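Local coordinates for signal recognition particle 54 kDa protein (Aeropyrum pernix, PDB 7EPK), which is the 54 kDa protein of the signal recognition particle, combining an N-terminal helical bundle, a P-loop NTPase-type domain and a helical signal peptide binding domain, at residues D68-K72 and L299-K304; M2-R6 and R289-M293; A8-F12 and F26-L30; L78-G84 and F281-V287; Q332-R337 and A362-E367. All coordinates share one frame; numbering follows the deposited sequence.

Contact 1. Residues D68-K72 and L299-K304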
# COMPACT_ATOMS: atom_id res chain seq x y z
N ASP A 68 -13.92 -4.94 -15.35
CA ASP A 68 -13.64 -4.33 -14.02
C ASP A 68 -12.91 -5.39 -13.17
O ASP A 68 -11.92 -5.03 -12.51
CB ASP A 68 -14.89 -3.71 -13.38
CG ASP A 68 -15.41 -2.46 -14.09
OD1 ASP A 68 -14.64 -1.86 -14.87
OD2 ASP A 68 -16.60 -2.08 -13.87
N TRP A 69 -13.31 -6.65 -13.26
CA TRP A 69 -12.75 -7.72 -12.40
C TRP A 69 -11.33 -8.05 -12.85
O TRP A 69 -10.56 -8.60 -12.06
CB TRP A 69 -13.61 -8.98 -12.47
CG TRP A 69 -13.20 -10.07 -11.53
CD1 TRP A 69 -12.87 -11.35 -11.86
CD2 TRP A 69 -13.10 -9.97 -10.09
NE1 TRP A 69 -12.59 -12.07 -10.72
CE2 TRP A 69 -12.71 -11.24 -9.62
CE3 TRP A 69 -13.29 -8.93 -9.16
CZ2 TRP A 69 -12.52 -11.50 -8.26
CZ3 TRP A 69 -13.10 -9.19 -7.82
CH2 TRP A 69 -12.72 -10.46 -7.38
N MET A 70 -11.04 -7.84 -14.12
CA MET A 70 -9.75 -8.28 -14.70
C MET A 70 -8.71 -7.23 -14.33
O MET A 70 -7.61 -7.64 -13.97
CB MET A 70 -9.82 -8.46 -16.23
CG MET A 70 -8.54 -9.02 -16.81
SD MET A 70 -8.12 -10.63 -16.13
CE MET A 70 -6.77 -11.04 -17.24
N ILE A 71 -9.05 -5.95 -14.41
CA ILE A 71 -8.13 -4.85 -14.02
C ILE A 71 -7.85 -4.96 -12.52
O ILE A 71 -6.69 -4.77 -12.12
CB ILE A 71 -8.69 -3.49 -14.43
CG1 ILE A 71 -8.77 -3.37 -15.95
CG2 ILE A 71 -7.86 -2.36 -13.82
CD1 ILE A 71 -7.43 -3.58 -16.62
N LYS A 72 -8.86 -5.30 -11.72
CA LYS A 72 -8.73 -5.50 -10.26
C LYS A 72 -7.71 -6.61 -10.00
O LYS A 72 -7.05 -6.57 -8.95
CB LYS A 72 -10.11 -5.80 -9.66
CG LYS A 72 -10.14 -6.39 -8.26
CD LYS A 72 -10.04 -5.38 -7.16
CE LYS A 72 -10.77 -5.85 -5.93
NZ LYS A 72 -10.57 -7.30 -5.72
N LEU A 299 -12.91 2.37 -10.35
CA LEU A 299 -13.21 0.93 -10.63
C LEU A 299 -13.30 0.15 -9.32
O LEU A 299 -14.15 -0.75 -9.24
CB LEU A 299 -12.10 0.40 -11.53
CG LEU A 299 -12.17 -1.06 -11.96
CD1 LEU A 299 -11.48 -1.21 -13.30
CD2 LEU A 299 -11.55 -1.98 -10.91
N LEU A 300 -12.46 0.45 -8.32
CA LEU A 300 -12.43 -0.34 -7.06
C LEU A 300 -13.67 0.00 -6.23
O LEU A 300 -14.15 -0.91 -5.56
CB LEU A 300 -11.14 -0.11 -6.27
CG LEU A 300 -10.09 -1.22 -6.39
CD1 LEU A 300 -9.49 -1.26 -7.78
CD2 LEU A 300 -9.00 -1.04 -5.35
N GLU A 301 -14.16 1.25 -6.29
CA GLU A 301 -15.44 1.65 -5.63
C GLU A 301 -16.62 1.07 -6.42
O GLU A 301 -17.42 0.34 -5.81
CB GLU A 301 -15.54 3.17 -5.44
CG GLU A 301 -15.12 3.63 -4.04
CD GLU A 301 -16.02 3.17 -2.90
OE1 GLU A 301 -15.49 2.66 -1.88
OE2 GLU A 301 -17.26 3.33 -3.02
N ARG A 302 -16.68 1.32 -7.74
CA ARG A 302 -17.66 0.70 -8.68
C ARG A 302 -17.87 -0.79 -8.33
O ARG A 302 -19.02 -1.24 -8.44
CB ARG A 302 -17.17 0.90 -10.12
CG ARG A 302 -18.10 0.39 -11.21
CD ARG A 302 -17.85 1.07 -12.55
NE ARG A 302 -16.47 0.89 -13.00
CZ ARG A 302 -15.73 1.81 -13.64
NH1 ARG A 302 -14.48 1.52 -13.99
NH2 ARG A 302 -16.20 3.00 -13.92
N ILE A 303 -16.82 -1.51 -7.90
CA ILE A 303 -16.89 -2.95 -7.47
C ILE A 303 -17.43 -3.04 -6.04
O ILE A 303 -18.34 -3.85 -5.82
CB ILE A 303 -15.53 -3.66 -7.61
CG1 ILE A 303 -15.14 -3.91 -9.07
CG2 ILE A 303 -15.50 -4.95 -6.81
CD1 ILE A 303 -13.76 -4.52 -9.26
N LYS A 304 -16.89 -2.28 -5.08
CA LYS A 304 -17.25 -2.38 -3.63
C LYS A 304 -18.73 -1.97 -3.41
O LYS A 304 -19.40 -2.64 -2.61
CB LYS A 304 -16.27 -1.59 -2.74
CG LYS A 304 -15.31 -2.42 -1.88
CD LYS A 304 -14.64 -3.63 -2.58
CE LYS A 304 -13.16 -3.47 -2.88
NZ LYS A 304 -12.88 -3.13 -4.30
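D68 and R302 make the polar contact between helix 66-81 and helix 293-320, a salt bridge with R302 NE 3.1 Å from D68 OD2, the hydrogen bond itself being weak. The two side chains run across each other, yet carboxylate and guanidinium planes lie only 15° apart; the arginine chain bends at chi3 to bring NE over. Aliphatic packing, partly on polar atoms, makes up most of the rest. CD1 of L299 reaches I71 CB at 3.8 Å and lies beside D68 OD1, while its CD2 lies against the backbone oxygen of D68. I303, extended through chi2 (176°), sends CD1 into the groove between D68 and K72, 3.9 Å from K72 CB, and touches the edge of the W69 ring. K72 acts as a knob in the hole formed by L299, L300, I303 and K304. K304 NZ folds back on its own helix and donates to L300 O at 2.9 Å, whereas K72 NZ pairs with E76. The segment axes pass 10.1 Å apart at 121°. L13 of helix 4-13 packs on D68 and L299, F12 and F26 pack on I71, and V64 lies against I303, joining the N-terminal bundle to the long helix 293-320.

Contact 2. Residues M2-R6 and R289-M293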
# COMPACT_ATOMS: atom_id res chain seq x y z
N MET A 2 6.23 4.29 -17.24
CA MET A 2 5.58 3.56 -18.38
C MET A 2 4.16 4.11 -18.56
O MET A 2 3.37 4.02 -17.60
CB MET A 2 5.55 2.05 -18.16
CG MET A 2 5.36 1.61 -16.71
SD MET A 2 5.89 -0.11 -16.45
CE MET A 2 5.24 -0.44 -14.82
N GLU A 3 3.88 4.70 -19.73
CA GLU A 3 2.69 5.57 -19.97
C GLU A 3 1.74 4.89 -20.96
O GLU A 3 0.52 5.12 -20.86
CB GLU A 3 3.09 6.97 -20.47
CG GLU A 3 4.57 7.32 -20.36
CD GLU A 3 5.09 7.82 -19.01
OE1 GLU A 3 4.43 7.61 -17.98
OE2 GLU A 3 6.18 8.43 -19.00
N GLY A 4 2.26 4.08 -21.88
CA GLY A 4 1.45 3.27 -22.80
C GLY A 4 0.44 2.42 -22.05
O GLY A 4 -0.69 2.24 -22.55
N VAL A 5 0.83 1.90 -20.88
CA VAL A 5 -0.01 1.03 -20.00
C VAL A 5 -1.31 1.76 -19.62
O VAL A 5 -2.39 1.11 -19.62
CB VAL A 5 0.80 0.58 -18.77
CG1 VAL A 5 1.62 1.73 -18.18
CG2 VAL A 5 -0.09 -0.04 -17.70
N ARG A 6 -1.26 3.05 -19.29
CA ARG A 6 -2.48 3.86 -19.06
C ARG A 6 -3.40 3.64 -20.27
O ARG A 6 -4.48 3.05 -20.08
CB ARG A 6 -2.09 5.31 -18.76
CG ARG A 6 -3.24 6.25 -18.43
CD ARG A 6 -2.99 7.21 -17.28
NE ARG A 6 -1.85 8.13 -17.43
CZ ARG A 6 -0.71 8.10 -16.71
NH1 ARG A 6 -0.50 7.18 -15.79
NH2 ARG A 6 0.23 9.00 -16.94
N ARG A 289 -0.90 4.50 -10.36
CA ARG A 289 -0.59 5.71 -11.15
C ARG A 289 -0.31 5.27 -12.57
O ARG A 289 -0.76 5.93 -13.50
CB ARG A 289 0.63 6.44 -10.57
CG ARG A 289 0.33 7.40 -9.42
CD ARG A 289 1.42 8.46 -9.31
NE ARG A 289 0.92 9.67 -8.68
CZ ARG A 289 1.21 10.09 -7.45
NH1 ARG A 289 2.04 9.40 -6.67
NH2 ARG A 289 0.67 11.21 -7.00
N ILE A 290 0.50 4.21 -12.69
CA ILE A 290 0.80 3.43 -13.92
C ILE A 290 -0.53 3.10 -14.62
O ILE A 290 -0.71 3.48 -15.79
CB ILE A 290 1.59 2.16 -13.51
CG1 ILE A 290 3.02 2.48 -13.06
CG2 ILE A 290 1.58 1.09 -14.58
CD1 ILE A 290 3.75 3.47 -13.95
N LEU A 291 -1.43 2.42 -13.90
CA LEU A 291 -2.72 1.90 -14.43
C LEU A 291 -3.64 3.07 -14.77
O LEU A 291 -4.54 2.88 -15.59
CB LEU A 291 -3.38 0.98 -13.39
CG LEU A 291 -3.26 -0.51 -13.63
CD1 LEU A 291 -1.92 -0.90 -14.22
CD2 LEU A 291 -3.50 -1.29 -12.35
N GLY A 292 -3.45 4.22 -14.12
CA GLY A 292 -4.33 5.39 -14.26
C GLY A 292 -5.15 5.61 -13.00
O GLY A 292 -6.19 4.93 -12.86
N MET A 293 -4.66 6.50 -12.13
CA MET A 293 -5.12 6.76 -10.75
C MET A 293 -6.62 7.05 -10.76
O MET A 293 -7.33 6.48 -9.92
CB MET A 293 -4.35 7.95 -10.16
CG MET A 293 -4.23 7.98 -8.64
SD MET A 293 -2.92 9.14 -8.14
CE MET A 293 -3.53 10.67 -8.85
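R6 NH1 lies close to R289 O, which sits at the edge of the guanidinium, although the angle is too poor for a hydrogen bond; the same oxygen receives a weak backbone bond from G292 N (3.2 Å). The contact joins the start of the N-terminal helical bundle to the end of helix 283-291, where the chain passes through G292 into helix 293-320. G292, at the N-cap position of that helix, has a positive phi of 109°, and R6 CD lies 3.8 Å from its CA. With CG of R6 opposite the backbone N (chi1 -177°) and bends at chi2 and chi3, the arginine arm lies across this turn. Beneath it, I290 is the apolar hub. CG2 of I290 sits 3.7 Å from both V5 CG1 and V5 CG2, while its CD1 comes within 3.7 Å of M2 CG. The extended thioether chain of M2 continues over I290 and carries CE to the CG2 branch at 4.0 Å. M2 also packs on F82 and L34, and V5 on L30, so the patch borders helix 19-36. L291 faces Y75 and L78 of helix 66-81, and on this side its CD1 meets V5 CG2 at 4.0 Å.

Contact 3. Residues A8-F12 and F26-L30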
# COMPACT_ATOMS: atom_id res chain seq x y z
N ALA A 8 -3.56 1.50 -22.72
CA ALA A 8 -4.00 0.09 -22.73
C ALA A 8 -5.16 -0.11 -21.76
O ALA A 8 -6.18 -0.72 -22.17
CB ALA A 8 -2.87 -0.84 -22.38
N VAL A 9 -5.04 0.37 -20.53
CA VAL A 9 -6.14 0.16 -19.53
C VAL A 9 -7.41 0.83 -20.06
O VAL A 9 -8.50 0.22 -19.98
CB VAL A 9 -5.75 0.64 -18.12
CG1 VAL A 9 -6.96 0.63 -17.18
CG2 VAL A 9 -4.61 -0.19 -17.54
N ALA A 10 -7.26 2.04 -20.61
CA ALA A 10 -8.37 2.85 -21.15
C ALA A 10 -8.99 2.14 -22.37
O ALA A 10 -10.23 2.10 -22.46
CB ALA A 10 -7.87 4.24 -21.49
N LYS A 11 -8.17 1.63 -23.30
CA LYS A 11 -8.68 0.83 -24.44
C LYS A 11 -9.44 -0.36 -23.86
O LYS A 11 -10.65 -0.46 -24.14
CB LYS A 11 -7.55 0.38 -25.38
CG LYS A 11 -8.01 -0.24 -26.69
CD LYS A 11 -6.87 -0.63 -27.63
CE LYS A 11 -5.87 -1.58 -27.01
NZ LYS A 11 -4.74 -1.88 -27.92
N PHE A 12 -8.79 -1.18 -23.02
CA PHE A 12 -9.39 -2.39 -22.41
C PHE A 12 -10.72 -2.03 -21.73
O PHE A 12 -11.73 -2.72 -21.97
CB PHE A 12 -8.48 -3.04 -21.38
CG PHE A 12 -9.07 -4.29 -20.75
CD1 PHE A 12 -9.32 -5.42 -21.51
CD2 PHE A 12 -9.36 -4.35 -19.40
CE1 PHE A 12 -9.82 -6.57 -20.93
CE2 PHE A 12 -9.86 -5.50 -18.82
CZ PHE A 12 -10.09 -6.62 -19.59
N PHE A 26 -4.58 -6.81 -24.14
CA PHE A 26 -4.24 -5.98 -22.97
C PHE A 26 -3.03 -6.63 -22.32
O PHE A 26 -2.07 -5.91 -22.11
CB PHE A 26 -5.41 -5.82 -22.00
CG PHE A 26 -4.98 -5.17 -20.72
CD1 PHE A 26 -4.94 -3.79 -20.62
CD2 PHE A 26 -4.56 -5.93 -19.63
CE1 PHE A 26 -4.52 -3.18 -19.45
CE2 PHE A 26 -4.16 -5.32 -18.46
CZ PHE A 26 -4.13 -3.94 -18.37
N VAL A 27 -3.06 -7.96 -22.11
CA VAL A 27 -1.90 -8.71 -21.57
C VAL A 27 -0.69 -8.47 -22.48
O VAL A 27 0.39 -8.13 -21.96
CB VAL A 27 -2.22 -10.21 -21.39
CG1 VAL A 27 -0.98 -11.07 -21.26
CG2 VAL A 27 -3.13 -10.42 -20.18
N LYS A 28 -0.88 -8.56 -23.80
CA LYS A 28 0.17 -8.29 -24.82
C LYS A 28 0.74 -6.89 -24.58
O LYS A 28 1.95 -6.80 -24.42
CB LYS A 28 -0.41 -8.48 -26.23
CG LYS A 28 0.54 -8.15 -27.38
CD LYS A 28 -0.17 -7.93 -28.71
CE LYS A 28 -0.51 -6.48 -29.01
NZ LYS A 28 -1.58 -5.91 -28.15
N ASP A 29 -0.08 -5.83 -24.56
CA ASP A 29 0.34 -4.42 -24.38
C ASP A 29 1.15 -4.31 -23.08
O ASP A 29 2.30 -3.86 -23.15
CB ASP A 29 -0.83 -3.43 -24.30
CG ASP A 29 -1.29 -2.85 -25.63
OD1 ASP A 29 -0.53 -2.95 -26.62
OD2 ASP A 29 -2.42 -2.28 -25.66
N LEU A 30 0.55 -4.70 -21.96
CA LEU A 30 1.15 -4.71 -20.60
C LEU A 30 2.55 -5.34 -20.66
O LEU A 30 3.49 -4.76 -20.11
CB LEU A 30 0.24 -5.50 -19.66
CG LEU A 30 0.61 -5.46 -18.19
CD1 LEU A 30 0.26 -4.10 -17.60
CD2 LEU A 30 -0.10 -6.58 -17.44
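The helical segments holding A8 and F26 run almost exactly antiparallel, at 175° with their axes 10.0 Å apart, and the CA atoms of these two residues are 6.1 Å from each other. This is the hairpin formed by the first two helices of the four-helix N-terminal bundle of SRP54-type proteins. F26 is the central side chain. With CG opposite its backbone N, the ring projects into the groove between A8, V9 and F12 and presents its rim there: CE1 meets V9 CG2 at 3.5 Å, and CD1 lies near A8 O, close to the ring plane. V9 and F26 lie alongside each other, pointing the same way. F12 crosses F26 at about a right angle, its CB 3.7 Å from F26 CD1, and the rings form an oblique aromatic pair with planes at 36°. Helix 66-81 closes this core, through M70 on F12 and V74 on F26. The methyl of A8 packs under D29, with its CB close to D29 CB and OD2. On the outer side the aspartate is the hub of a charge network. Its OD1 is shared between R32 and, more weakly, K28 NZ, so the carboxylate is probably well compensated. K11, kinked at chi3, reaches over from the first helix, and its NZ meets D29 OD2 at 3.3 Å on the syn side, 22° out of the carboxylate plane.

Contact 4. Residues L78-G84 and F281-V287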
# COMPACT_ATOMS: atom_id res chain seq x y z
N LEU A 78 0.24 -6.81 -9.99
CA LEU A 78 1.31 -5.81 -10.28
C LEU A 78 1.80 -5.24 -8.95
O LEU A 78 3.01 -4.99 -8.82
CB LEU A 78 0.80 -4.69 -11.21
CG LEU A 78 0.56 -5.09 -12.67
CD1 LEU A 78 0.19 -3.90 -13.54
CD2 LEU A 78 1.78 -5.76 -13.26
N VAL A 79 0.90 -5.10 -7.99
CA VAL A 79 1.25 -4.59 -6.64
C VAL A 79 2.25 -5.58 -6.03
O VAL A 79 3.30 -5.14 -5.50
CB VAL A 79 -0.01 -4.39 -5.78
CG1 VAL A 79 0.35 -4.06 -4.35
CG2 VAL A 79 -0.91 -3.30 -6.33
N LYS A 80 1.94 -6.88 -6.10
CA LYS A 80 2.80 -7.98 -5.58
C LYS A 80 4.16 -7.94 -6.30
O LYS A 80 5.20 -8.15 -5.65
CB LYS A 80 2.12 -9.34 -5.77
CG LYS A 80 1.07 -9.73 -4.73
CD LYS A 80 0.75 -11.22 -4.70
CE LYS A 80 1.96 -12.13 -4.50
NZ LYS A 80 2.31 -12.34 -3.07
N LEU A 81 4.15 -7.69 -7.60
CA LEU A 81 5.36 -7.70 -8.46
C LEU A 81 6.31 -6.60 -8.01
O LEU A 81 7.51 -6.80 -8.13
CB LEU A 81 4.98 -7.46 -9.92
CG LEU A 81 6.13 -7.62 -10.90
CD1 LEU A 81 6.54 -9.09 -10.99
CD2 LEU A 81 5.78 -7.05 -12.26
N PHE A 82 5.76 -5.47 -7.57
CA PHE A 82 6.49 -4.27 -7.11
C PHE A 82 6.65 -4.32 -5.59
O PHE A 82 6.70 -3.23 -4.97
CB PHE A 82 5.76 -3.01 -7.59
CG PHE A 82 5.90 -2.75 -9.07
CD1 PHE A 82 5.44 -3.66 -10.00
CD2 PHE A 82 6.50 -1.59 -9.53
CE1 PHE A 82 5.58 -3.43 -11.36
CE2 PHE A 82 6.64 -1.35 -10.89
CZ PHE A 82 6.18 -2.27 -11.80
N GLY A 83 6.72 -5.54 -5.03
CA GLY A 83 6.86 -5.83 -3.59
C GLY A 83 5.52 -5.75 -2.89
O GLY A 83 4.86 -6.80 -2.76
N GLY A 84 5.18 -4.55 -2.41
CA GLY A 84 3.81 -4.10 -2.07
C GLY A 84 3.02 -5.07 -1.22
O GLY A 84 1.78 -4.96 -1.25
N PHE A 281 8.11 4.83 -1.45
CA PHE A 281 7.59 3.94 -2.51
C PHE A 281 6.53 3.07 -1.86
O PHE A 281 6.94 2.23 -1.05
CB PHE A 281 8.72 3.11 -3.09
CG PHE A 281 8.32 2.12 -4.14
CD1 PHE A 281 7.99 2.55 -5.42
CD2 PHE A 281 8.28 0.76 -3.86
CE1 PHE A 281 7.64 1.64 -6.41
CE2 PHE A 281 7.93 -0.15 -4.85
CZ PHE A 281 7.62 0.29 -6.11
N ALA A 282 5.25 3.35 -2.15
CA ALA A 282 4.05 2.54 -1.79
C ALA A 282 3.53 1.86 -3.06
O ALA A 282 2.91 2.52 -3.89
CB ALA A 282 3.01 3.43 -1.14
N PRO A 283 3.80 0.55 -3.28
CA PRO A 283 3.32 -0.18 -4.46
C PRO A 283 1.84 0.00 -4.80
O PRO A 283 1.54 0.43 -5.88
CB PRO A 283 3.66 -1.63 -4.10
CG PRO A 283 4.96 -1.47 -3.33
CD PRO A 283 4.66 -0.30 -2.43
N ARG A 284 0.93 -0.28 -3.87
CA ARG A 284 -0.52 0.03 -4.01
C ARG A 284 -0.70 1.36 -4.77
O ARG A 284 -1.51 1.42 -5.72
CB ARG A 284 -1.20 0.01 -2.63
CG ARG A 284 -2.04 -1.23 -2.35
CD ARG A 284 -1.81 -1.95 -1.03
NE ARG A 284 -1.24 -3.30 -1.18
CZ ARG A 284 -1.83 -4.46 -0.83
NH1 ARG A 284 -3.03 -4.49 -0.27
NH2 ARG A 284 -1.19 -5.61 -1.03
N ARG A 285 0.04 2.40 -4.43
CA ARG A 285 -0.21 3.76 -4.97
C ARG A 285 0.53 3.95 -6.31
O ARG A 285 0.03 4.73 -7.17
CB ARG A 285 0.21 4.81 -3.95
CG ARG A 285 0.33 6.22 -4.50
CD ARG A 285 0.73 7.20 -3.42
NE ARG A 285 0.68 8.58 -3.89
CZ ARG A 285 1.00 9.63 -3.14
NH1 ARG A 285 1.40 9.47 -1.89
NH2 ARG A 285 0.92 10.85 -3.65
N PHE A 286 1.69 3.32 -6.46
CA PHE A 286 2.58 3.54 -7.62
C PHE A 286 1.92 2.92 -8.86
O PHE A 286 1.69 3.62 -9.88
CB PHE A 286 3.97 2.96 -7.34
CG PHE A 286 4.98 3.20 -8.43
CD1 PHE A 286 5.53 4.46 -8.62
CD2 PHE A 286 5.37 2.16 -9.27
CE1 PHE A 286 6.46 4.67 -9.63
CE2 PHE A 286 6.30 2.38 -10.28
CZ PHE A 286 6.84 3.63 -10.46
N VAL A 287 1.57 1.64 -8.75
CA VAL A 287 0.93 0.86 -9.84
C VAL A 287 -0.42 1.50 -10.17
O VAL A 287 -0.79 1.60 -11.35
CB VAL A 287 0.82 -0.62 -9.45
CG1 VAL A 287 2.13 -1.18 -8.94
CG2 VAL A 287 -0.26 -0.83 -8.43
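V287 lies between V79 and F82 at the apolar centre of this contact, where the last turn of helix 66-81 and the glycines after it meet the N-terminal end of helix 283-291. The contact is part of the packing of the helical bundle on the P-loop domain. The two gamma carbons of V287 divide the work: CG2 packs on V79 CG2, and CG1 lies over one face of the F82 ring, offset to the rim and 4.1 Å from F82 CG. The ring of F82 is reached at its edge by F281 CZ, and its CE2 comes 3.8 Å from F286 CE2. F281 in turn sends CE1 over a face of the F286 ring. This aromatic group continues into the domain, F281 packing on I266 and I269 of strand 265-270. P283, the first residue of its helix, lies with CB 4.1 Å from V79 CG1. Farther out, R284 lays its NE against V79 CG1 at 3.6 Å and turns its guanidinium to the backbone of G84. There NH2 donates to G84 O at 3.0 Å, nearly in line with the carbonyl bond (C=O...N 162°), and NE adds a weak second bond of 3.4 Å to G84 O.

Contact 5. Residues Q332-R337 and A362-E367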
# COMPACT_ATOMS: atom_id res chain seq x y z
N GLN A 332 -28.27 -7.22 7.10
CA GLN A 332 -29.08 -6.18 6.42
C GLN A 332 -28.62 -4.80 6.89
O GLN A 332 -28.34 -3.97 6.03
CB GLN A 332 -30.56 -6.40 6.71
CG GLN A 332 -31.47 -5.44 5.96
CD GLN A 332 -32.91 -5.66 6.34
OE1 GLN A 332 -33.45 -6.76 6.17
NE2 GLN A 332 -33.51 -4.63 6.91
N LEU A 333 -28.51 -4.57 8.20
CA LEU A 333 -28.13 -3.26 8.78
C LEU A 333 -26.70 -2.94 8.37
O LEU A 333 -26.49 -1.84 7.79
CB LEU A 333 -28.28 -3.28 10.31
CG LEU A 333 -29.71 -3.51 10.82
CD1 LEU A 333 -29.72 -3.83 12.31
CD2 LEU A 333 -30.59 -2.32 10.52
N ARG A 334 -25.75 -3.85 8.62
CA ARG A 334 -24.33 -3.69 8.21
C ARG A 334 -24.29 -3.19 6.76
O ARG A 334 -23.65 -2.18 6.51
CB ARG A 334 -23.54 -4.99 8.32
CG ARG A 334 -22.08 -4.84 7.88
CD ARG A 334 -21.25 -6.10 8.07
NE ARG A 334 -20.45 -6.40 6.88
CZ ARG A 334 -20.94 -6.77 5.69
NH1 ARG A 334 -22.25 -6.88 5.50
NH2 ARG A 334 -20.11 -7.02 4.70
N ALA A 335 -25.00 -3.88 5.87
CA ALA A 335 -25.07 -3.59 4.42
C ALA A 335 -25.60 -2.17 4.19
O ALA A 335 -24.95 -1.40 3.45
CB ALA A 335 -25.93 -4.63 3.72
N MET A 336 -26.73 -1.83 4.81
CA MET A 336 -27.42 -0.52 4.66
C MET A 336 -26.50 0.61 5.17
O MET A 336 -26.33 1.62 4.43
CB MET A 336 -28.72 -0.50 5.46
CG MET A 336 -29.78 -1.42 4.90
SD MET A 336 -31.16 -1.54 6.03
CE MET A 336 -31.99 -0.00 5.64
N ARG A 337 -25.94 0.45 6.36
CA ARG A 337 -25.00 1.43 6.98
C ARG A 337 -23.93 1.84 5.96
O ARG A 337 -24.03 2.96 5.45
CB ARG A 337 -24.42 0.85 8.27
CG ARG A 337 -25.39 0.86 9.44
CD ARG A 337 -24.71 0.52 10.74
NE ARG A 337 -23.66 1.48 11.03
CZ ARG A 337 -22.84 1.40 12.07
NH1 ARG A 337 -22.95 0.40 12.94
NH2 ARG A 337 -21.92 2.33 12.22
N ALA A 362 -39.07 0.08 6.12
CA ALA A 362 -38.14 -1.07 6.30
C ALA A 362 -36.72 -0.66 5.90
O ALA A 362 -35.79 -1.02 6.65
CB ALA A 362 -38.61 -2.27 5.51
N LEU A 363 -36.56 0.03 4.76
CA LEU A 363 -35.24 0.52 4.25
C LEU A 363 -35.12 2.04 4.46
O LEU A 363 -34.43 2.68 3.64
CB LEU A 363 -35.08 0.17 2.77
CG LEU A 363 -35.29 -1.30 2.41
CD1 LEU A 363 -34.90 -1.56 0.96
CD2 LEU A 363 -34.50 -2.20 3.35
N LYS A 364 -35.74 2.57 5.53
CA LYS A 364 -35.71 4.01 5.91
C LYS A 364 -35.44 4.13 7.41
O LYS A 364 -36.23 4.75 8.14
CB LYS A 364 -37.01 4.69 5.47
CG LYS A 364 -36.82 6.06 4.82
CD LYS A 364 -37.97 7.02 5.07
CE LYS A 364 -38.46 7.69 3.81
NZ LYS A 364 -39.07 6.72 2.86
N LEU A 365 -34.34 3.53 7.87
CA LEU A 365 -33.84 3.65 9.26
C LEU A 365 -32.71 4.68 9.20
O LEU A 365 -32.10 4.80 8.11
CB LEU A 365 -33.36 2.28 9.76
CG LEU A 365 -34.38 1.14 9.87
CD1 LEU A 365 -35.39 1.13 8.73
CD2 LEU A 365 -33.68 -0.20 9.92
N GLY A 366 -32.43 5.40 10.29
CA GLY A 366 -31.30 6.36 10.39
C GLY A 366 -29.97 5.63 10.35
O GLY A 366 -29.96 4.41 10.18
N GLU A 367 -28.85 6.33 10.50
CA GLU A 367 -27.55 5.65 10.75
C GLU A 367 -27.59 5.15 12.20
O GLU A 367 -27.41 3.94 12.42
CB GLU A 367 -26.36 6.58 10.50
CG GLU A 367 -25.21 5.89 9.77
CD GLU A 367 -24.35 4.96 10.61
OE1 GLU A 367 -24.11 5.27 11.77
OE2 GLU A 367 -23.89 3.92 10.08
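R337 and E367 form the polar link of this contact, and M336 with L363 and L333 with L365 the apolar ones. All lie in the helical signal peptide binding domain, where the last turns of helix 326-337 pack against the irregular segment leading into helix 367-379. R337 NE donates to E367 OE2 at 2.6 Å with an N-H...O angle of 147°, and NH2 adds a weaker bond to the same oxygen. One carboxylate oxygen thus takes both N-H groups. It is met on the syn side, but 31° out of the carboxylate plane, and the two flat groups are steeply inclined at 66°, so this is not the coplanar two-oxygen pairing. A chi3 bend in R337 and a chi2 bend in E367 bring the ends together where E367 is exposed and R337 partly so. Deeper in, the methyl of M336 does the touching: CE lies 3.6 Å from L363 CA and 4.0 Å from L363 CD2. L333 and L365 cross at about a right angle, their CD2 atoms 3.8 Å apart. Around this first shell, M370 of helix 367-379 packs on both L333 and M336, and L312 of helix 293-320 lies on M336. A352, L355 and A356 of helix 350-356 pack on L363, while K371 and M374 touch R337. Q332 comes near A362 without bonding to it directly; Y416 bridges the pair, its OH hydrogen-bonding both Q332 NE2 and A362 O.

Overall arrangement
From the N terminus, contact 2 opens first, at 2-6, and closes only at 289-293. Contact 3 opens and closes inside its loop, pairing the first two bundle helices. Contact 1 opens next on helix 66-81, followed by contact 4 farther along it. After the strands of the P-loop sheet, contact 4 closes at 281-287, nested inside contact 1 and contact 2; contact 2 then closes, and contact 1 last, at 299-304, so contacts 1 and 2 cross. Contacts 1, 2 and 4 bind the bundle to helices 283-291 and 293-320. Contact 5 follows in series within the signal peptide binding domain, its centre about 24 Å from that of contact 1, with helix 293-320 spanning the gap.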